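Local coordinates for protein STM4351 (Salmonella enterica, PDB 2Y7I) that binds arginine with high specificity as a periplasmic solute-binding protein of family 3, probably for uptake into the cell, at residues 81-86 / 192-197. Numbering follows the deposited sequence. Where two conformers were deposited one is given.
Sequences QQVSFS and GIAVRK
Ser84 and Val195 face each other as the hydrogen-bonded pair of a short antiparallel strand pair, 84-85 with 194-195, in the bilobal fold of a family 3 solute-binding protein. Ser84 N gives a bond of 2.8 Å to Val195 O, and Val195 N returns one to Ser84 O, nearly straight at an N-H...O angle of 171°. Phe85 and Ala194 form the next, non-hydrogen-bonded pair. Ala194 also bonds through its backbone to Val69. Ile193 O then accepts a hydrogen bond from Ser86 N, but the return bond is different. Ile193 N donates to the side-chain OG of Ser86, 2.9 Å away. The Ser86 hydroxyl lies between its own N and carbonyl carbon (chi1 65°), which brings it over to that N-H. On the Phe85 face of the sheet, Ala194 CB packs 3.8 Å from Phe85 CE1 and equally close to Val83 CG2. That Val83 methyl also sits over one face of the ring, toward its rim. Leu61 of helix 57-62 covers Val83 and Ala194, while Leu202 and Ile206 of helix 200-214 cover Val195 on the other face. The side chain of Lys197, bent at chi2, runs along 81-84 with CD beside Ser84 OG, and its NZ hydrogen-bonds to Glu80 O. One water accepts from Lys197 N and donates to Gln82 O, 2.8 Å from each.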
ATOM      1  N   GLN A  81       5.601  24.324   4.123  1.00 25.52           N
ATOM      2  CA  GLN A  81       5.478  25.769   3.885  1.00 26.55           C
ATOM      3  C   GLN A  81       5.915  26.148   2.467  1.00 26.14           C
ATOM      4  O   GLN A  81       5.535  27.205   1.957  1.00 27.13           O
ATOM      5  CB  GLN A  81       6.336  26.571   4.873  1.00 27.88           C
ATOM      6  CG  GLN A  81       6.082  26.318   6.361  1.00 29.72           C
ATOM      7  CD  GLN A  81       6.965  27.177   7.264  1.00 32.80           C
ATOM      8  OE1 GLN A  81       8.176  27.289   7.049  1.00 32.37           O
ATOM      9  NE2 GLN A  81       6.358  27.794   8.278  1.00 33.20           N
ATOM     10  N   GLN A  82       6.707  25.282   1.840  0.50 24.40           N
ATOM     11  CA  GLN A  82       7.337  25.581   0.554  0.50 24.28           C
ATOM     12  C   GLN A  82       6.671  24.878  -0.617  0.50 23.31           C
ATOM     13  O   GLN A  82       6.645  25.410  -1.725  0.50 23.92           O
ATOM     14  CB  GLN A  82       8.815  25.185   0.592  0.50 23.41           C
ATOM     15  CG  GLN A  82       9.553  25.707   1.805  0.50 24.83           C
ATOM     16  CD  GLN A  82      10.993  25.256   1.846  0.50 24.89           C
ATOM     17  OE1 GLN A  82      11.303  24.095   1.567  0.50 25.61           O
ATOM     18  NE2 GLN A  82      11.887  26.171   2.204  0.50 26.03           N
ATOM     19  N   VAL A  83       6.165  23.671  -0.372  1.00 21.99           N
ATOM     20  CA  VAL A  83       5.594  22.826  -1.433  1.00 21.04           C
ATOM     21  C   VAL A  83       4.309  22.136  -0.963  1.00 20.32           C
ATOM     22  O   VAL A  83       4.010  22.126   0.227  1.00 19.76           O
ATOM     23  CB  VAL A  83       6.582  21.709  -1.889  1.00 19.45           C
ATOM     24  CG1 VAL A  83       7.887  22.290  -2.417  1.00 20.08           C
ATOM     25  CG2 VAL A  83       6.854  20.721  -0.757  1.00 19.33           C
ATOM     26  N   SER A  84       3.587  21.537  -1.903  1.00 19.79           N
ATOM     27  CA  SER A  84       2.454  20.674  -1.581  1.00 20.32           C
ATOM     28  C   SER A  84       2.886  19.211  -1.673  1.00 19.49           C
ATOM     29  O   SER A  84       3.495  18.806  -2.662  1.00 19.23           O
ATOM     30  CB  SER A  84       1.300  20.932  -2.543  1.00 21.18           C
ATOM     31  OG  SER A  84       0.780  22.232  -2.362  1.00 23.54           O
ATOM     32  N   PHE A  85       2.583  18.423  -0.643  1.00 18.80           N
ATOM     33  CA  PHE A  85       2.849  16.987  -0.694  1.00 16.97           C
ATOM     34  C   PHE A  85       1.605  16.155  -0.980  1.00 17.05           C
ATOM     35  O   PHE A  85       0.491  16.522  -0.607  1.00 17.06           O
ATOM     36  CB  PHE A  85       3.450  16.492   0.616  1.00 16.57           C
ATOM     37  CG  PHE A  85       4.899  16.866   0.815  1.00 16.89           C
ATOM     38  CD1 PHE A  85       5.913  16.164   0.167  1.00 16.75           C
ATOM     39  CD2 PHE A  85       5.246  17.894   1.683  1.00 16.94           C
ATOM     40  CE1 PHE A  85       7.263  16.491   0.369  1.00 15.77           C
ATOM     41  CE2 PHE A  85       6.584  18.228   1.894  1.00 16.86           C
ATOM     42  CZ  PHE A  85       7.592  17.525   1.235  1.00 16.26           C
ATOM     43  N   SER A  86       1.831  15.025  -1.643  1.00 15.74           N
ATOM     44  CA  SER A  86       0.865  13.951  -1.726  1.00 16.41           C
ATOM     45  C   SER A  86       0.654  13.333  -0.346  1.00 16.51           C
ATOM     46  O   SER A  86       1.347  13.666   0.621  1.00 16.11           O
ATOM     47  CB  SER A  86       1.371  12.855  -2.664  1.00 15.60           C
ATOM     48  OG  SER A  86       2.541  12.241  -2.126  1.00 14.79           O
ATOM     49  N   GLY A 192       6.717  11.693   0.883  1.00 15.06           N
ATOM     50  CA  GLY A 192       5.697  12.284   0.013  1.00 14.78           C
ATOM     51  C   GLY A 192       6.265  12.635  -1.344  1.00 14.02           C
ATOM     52  O   GLY A 192       7.487  12.775  -1.504  1.00 13.21           O
ATOM     53  N   ILE A 193       5.379  12.750  -2.322  1.00 14.02           N
ATOM     54  CA  ILE A 193       5.728  13.317  -3.618  1.00 14.29           C
ATOM     55  C   ILE A 193       5.374  14.799  -3.558  1.00 15.14           C
ATOM     56  O   ILE A 193       4.255  15.144  -3.203  1.00 15.40           O
ATOM     57  CB  ILE A 193       4.966  12.619  -4.772  1.00 14.05           C
ATOM     58  CG1 ILE A 193       5.463  11.175  -4.929  1.00 13.39           C
ATOM     59  CG2 ILE A 193       5.163  13.394  -6.082  1.00 14.74           C
ATOM     60  CD1 ILE A 193       4.692  10.342  -5.960  1.00 15.35           C
ATOM     61  N   ALA A 194       6.329  15.666  -3.899  1.00 15.74           N
ATOM     62  CA  ALA A 194       6.124  17.114  -3.802  1.00 16.25           C
ATOM     63  C   ALA A 194       5.785  17.734  -5.150  1.00 17.28           C
ATOM     64  O   ALA A 194       6.338  17.358  -6.182  1.00 16.75           O
ATOM     65  CB  ALA A 194       7.344  17.793  -3.191  1.00 16.03           C
ATOM     66  N   VAL A 195       4.842  18.666  -5.123  1.00 18.09           N
ATOM     67  CA  VAL A 195       4.522  19.498  -6.282  1.00 19.54           C
ATOM     68  C   VAL A 195       4.472  20.943  -5.798  1.00 20.58           C
ATOM     69  O   VAL A 195       4.432  21.184  -4.588  1.00 20.23           O
ATOM     70  CB  VAL A 195       3.196  19.063  -6.976  1.00 19.72           C
ATOM     71  CG1 VAL A 195       3.129  17.531  -7.095  1.00 19.54           C
ATOM     72  CG2 VAL A 195       1.965  19.582  -6.231  1.00 20.67           C
ATOM     73  N   ARG A 196       4.493  21.894  -6.730  1.00 22.31           N
ATOM     74  CA  ARG A 196       4.343  23.310  -6.395  1.00 24.54           C
ATOM     75  C   ARG A 196       3.013  23.603  -5.709  1.00 25.50           C
ATOM     76  O   ARG A 196       2.006  22.940  -5.973  1.00 24.93           O
ATOM     77  CB  ARG A 196       4.435  24.169  -7.653  1.00 26.25           C
ATOM     78  CG  ARG A 196       5.838  24.519  -8.047  1.00 28.31           C
ATOM     79  CD  ARG A 196       5.853  25.460  -9.256  1.00 32.37           C
ATOM     80  NE  ARG A 196       5.120  24.936 -10.416  1.00 35.76           N
ATOM     81  CZ  ARG A 196       5.467  23.865 -11.139  1.00 36.50           C
ATOM     82  NH1 ARG A 196       6.546  23.135 -10.831  1.00 35.55           N
ATOM     83  NH2 ARG A 196       4.711  23.509 -12.173  1.00 36.27           N
ATOM     84  N   LYS A 197       3.012  24.630  -4.866  1.00 26.94           N
ATOM     85  CA  LYS A 197       1.827  25.015  -4.090  1.00 28.63           C
ATOM     86  C   LYS A 197       0.520  25.235  -4.856  1.00 30.08           C
ATOM     87  O   LYS A 197      -0.555  24.886  -4.362  1.00 30.85           O
ATOM     88  CB  LYS A 197       2.135  26.253  -3.248  1.00 29.84           C
ATOM     89  CG  LYS A 197       2.887  25.949  -1.972  1.00 30.12           C
ATOM     90  CD  LYS A 197       2.005  25.189  -1.007  1.00 31.13           C
ATOM     91  CE  LYS A 197       2.443  25.415   0.421  1.00 33.36           C
ATOM     92  NZ  LYS A 197       1.670  24.510   1.307  1.00 34.27           N
TER
HETATM   93  O   HOH W   1       5.574  25.679  -4.247  1.00 26.18           O
HETATM   94  O   HOH W   2      -1.318  22.237  -4.739  1.00 32.66           O